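Local structure of anaerobically-induced outer membrane porin OprE (Pseudomonas aeruginosa, 4FRX) at residues N21-T26 and N426-S431. The protein forms a beta-barrel in the outer membrane and probably acts as a porin, letting small solutes through. Numbering follows the deposited sequence.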
loop_
_atom_site.group_PDB
_atom_site.type_symbol
_atom_site.label_atom_id
_atom_site.label_comp_id
_atom_site.label_asym_id
_atom_site.label_seq_id
_atom_site.Cartn_x
_atom_site.Cartn_y
_atom_site.Cartn_z
ATOM N N ASN A 21 6.940 7.187 -16.702
ATOM C CA ASN A 21 6.255 6.712 -17.882
ATOM C C ASN A 21 5.736 5.313 -17.578
ATOM O O ASN A 21 6.524 4.408 -17.310
ATOM C CB ASN A 21 7.191 6.722 -19.089
ATOM C CG ASN A 21 6.465 6.438 -20.384
ATOM O OD1 ASN A 21 6.311 5.289 -20.774
ATOM N ND2 ASN A 21 6.006 7.492 -21.053
ATOM N N PHE A 22 4.412 5.154 -17.599
ATOM C CA PHE A 22 3.757 3.943 -17.101
ATOM C C PHE A 22 2.879 3.266 -18.140
ATOM O O PHE A 22 1.898 3.834 -18.623
ATOM C CB PHE A 22 2.915 4.254 -15.851
ATOM C CG PHE A 22 2.273 3.044 -15.235
ATOM C CD1 PHE A 22 2.971 2.267 -14.313
ATOM C CD2 PHE A 22 0.981 2.673 -15.578
ATOM C CE1 PHE A 22 2.387 1.135 -13.751
ATOM C CE2 PHE A 22 0.391 1.547 -15.027
ATOM C CZ PHE A 22 1.097 0.775 -14.103
ATOM N N TYR A 23 3.237 2.032 -18.467
ATOM C CA TYR A 23 2.483 1.251 -19.415
ATOM C C TYR A 23 1.919 0.013 -18.709
ATOM O O TYR A 23 2.634 -0.655 -17.973
ATOM C CB TYR A 23 3.398 0.837 -20.563
ATOM C CG TYR A 23 2.744 -0.137 -21.500
ATOM C CD1 TYR A 23 1.898 0.303 -22.512
ATOM C CD2 TYR A 23 2.960 -1.505 -21.368
ATOM C CE1 TYR A 23 1.292 -0.597 -23.368
ATOM C CE2 TYR A 23 2.361 -2.403 -22.214
ATOM C CZ TYR A 23 1.531 -1.948 -23.210
ATOM O OH TYR A 23 0.941 -2.865 -24.040
ATOM N N ILE A 24 0.645 -0.284 -18.921
ATOM C CA ILE A 24 0.089 -1.522 -18.392
ATOM C C ILE A 24 -0.783 -2.259 -19.409
ATOM O O ILE A 24 -1.579 -1.645 -20.135
ATOM C CB ILE A 24 -0.678 -1.296 -17.048
ATOM C CG1 ILE A 24 -1.171 -2.623 -16.466
ATOM C CG2 ILE A 24 -1.858 -0.366 -17.227
ATOM C CD1 ILE A 24 -1.734 -2.484 -15.059
ATOM N N ASN A 25 -0.601 -3.576 -19.492
ATOM C CA ASN A 25 -1.522 -4.387 -20.275
ATOM C C ASN A 25 -2.025 -5.573 -19.471
ATOM O O ASN A 25 -1.281 -6.183 -18.711
ATOM C CB ASN A 25 -0.969 -4.778 -21.668
ATOM C CG ASN A 25 0.232 -5.721 -21.614
ATOM O OD1 ASN A 25 0.277 -6.668 -20.830
ATOM N ND2 ASN A 25 1.200 -5.477 -22.487
ATOM N N THR A 26 -3.307 -5.861 -19.617
ATOM C CA THR A 26 -3.916 -6.946 -18.872
ATOM C C THR A 26 -4.664 -7.857 -19.832
ATOM O O THR A 26 -5.259 -7.407 -20.812
ATOM C CB THR A 26 -4.893 -6.413 -17.808
ATOM O OG1 THR A 26 -4.255 -5.397 -17.032
ATOM C CG2 THR A 26 -5.335 -7.527 -16.874
ATOM N N ASN A 426 1.179 -7.156 -17.500
ATOM C CA ASN A 426 2.520 -6.619 -17.665
ATOM C C ASN A 426 2.514 -5.151 -17.319
ATOM O O ASN A 426 1.603 -4.425 -17.725
ATOM C CB ASN A 426 3.019 -6.777 -19.105
ATOM C CG ASN A 426 3.367 -8.214 -19.440
ATOM O OD1 ASN A 426 4.363 -8.749 -18.951
ATOM N ND2 ASN A 426 2.538 -8.851 -20.266
ATOM N N ARG A 427 3.524 -4.723 -16.567
ATOM C CA ARG A 427 3.796 -3.304 -16.407
ATOM C C ARG A 427 5.192 -2.978 -16.926
ATOM O O ARG A 427 6.147 -3.736 -16.735
ATOM C CB ARG A 427 3.683 -2.871 -14.951
ATOM C CG ARG A 427 2.358 -3.179 -14.313
ATOM C CD ARG A 427 2.356 -2.694 -12.870
ATOM N NE ARG A 427 1.314 -3.344 -12.087
ATOM C CZ ARG A 427 1.170 -3.191 -10.775
ATOM N NH1 ARG A 427 2.002 -2.408 -10.106
ATOM N NH2 ARG A 427 0.199 -3.826 -10.134
ATOM N N LEU A 428 5.295 -1.840 -17.598
ATOM C CA LEU A 428 6.580 -1.302 -18.001
ATOM C C LEU A 428 6.660 0.103 -17.447
ATOM O O LEU A 428 5.791 0.939 -17.727
ATOM C CB LEU A 428 6.688 -1.279 -19.527
ATOM C CG LEU A 428 6.666 -2.682 -20.136
ATOM C CD1 LEU A 428 6.646 -2.633 -21.660
ATOM C CD2 LEU A 428 7.877 -3.473 -19.645
ATOM N N ILE A 429 7.687 0.357 -16.642
ATOM C CA ILE A 429 7.808 1.638 -15.976
ATOM C C ILE A 429 9.196 2.230 -16.190
ATOM O O ILE A 429 10.211 1.594 -15.891
ATOM C CB ILE A 429 7.526 1.548 -14.439
ATOM C CG1 ILE A 429 6.238 0.768 -14.143
ATOM C CG2 ILE A 429 7.472 2.947 -13.824
ATOM C CD1 ILE A 429 6.474 -0.638 -13.605
ATOM N N VAL A 430 9.230 3.453 -16.712
ATOM C CA VAL A 430 10.478 4.210 -16.794
ATOM C C VAL A 430 10.334 5.395 -15.857
ATOM O O VAL A 430 9.336 6.113 -15.902
ATOM C CB VAL A 430 10.749 4.679 -18.229
ATOM C CG1 VAL A 430 12.056 5.490 -18.313
ATOM C CG2 VAL A 430 10.780 3.477 -19.157
ATOM N N SER A 431 11.314 5.583 -14.978
ATOM C CA SER A 431 11.182 6.597 -13.945
ATOM C C SER A 431 12.466 7.393 -13.783
ATOM O O SER A 431 13.554 6.870 -13.995
ATOM C CB SER A 431 10.799 5.959 -12.613
ATOM O OG SER A 431 10.576 6.967 -11.635
HETATM O O HOH W 1 6.932 2.699 -19.874
#
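F22 and I429 face each other as a non-hydrogen-bonded antiparallel pair where the first and last strands of the porin chain meet, some 400 residues apart in sequence, to close the barrel. Their side chains run side by side, CD1 of F22 lying 3.6 Å from CG1 of I429. With CG anti to its backbone N (chi1 -177°), the phenyl ring reaches across to the neighbouring strand, where its CZ also lies 3.9 Å from CD of R427. The arginine chain crosses the phenylalanine obliquely, ring and guanidinium planes 57° apart, and runs on, extended, to a salt bridge with E425. I24 flanks the arginine on this same face, which packs against the loop carrying R137 and L138.

The face bearing Y23 and L428 combines apolar and amide contacts. These two lie alongside each other, CD2 of the ring 3.9 Å from CD1 of the leucine. Next to them the amides of N25 and N426 stand almost perpendicular, 84° apart, and N426 ND2 donates to a lone pair of N25 OD1 (3.2 Å). N25 ND2 in turn gives a nearly straight bond, 3.0 Å long, to Y23 OH, which also pairs with E39. N426 OD1 is held by N404 and W402; N21 OD1 bonds W41, and a water lies within hydrogen-bonding distance of it and of L428 O.

Six backbone hydrogen bonds, two at each of N21–V430, Y23–L428 and N25–N426, form the main link in regular antiparallel register. Apolar contact and a single amide bond across the seam add to it, while the N25–Y23 bond within one strand helps hold the N25 amide in place.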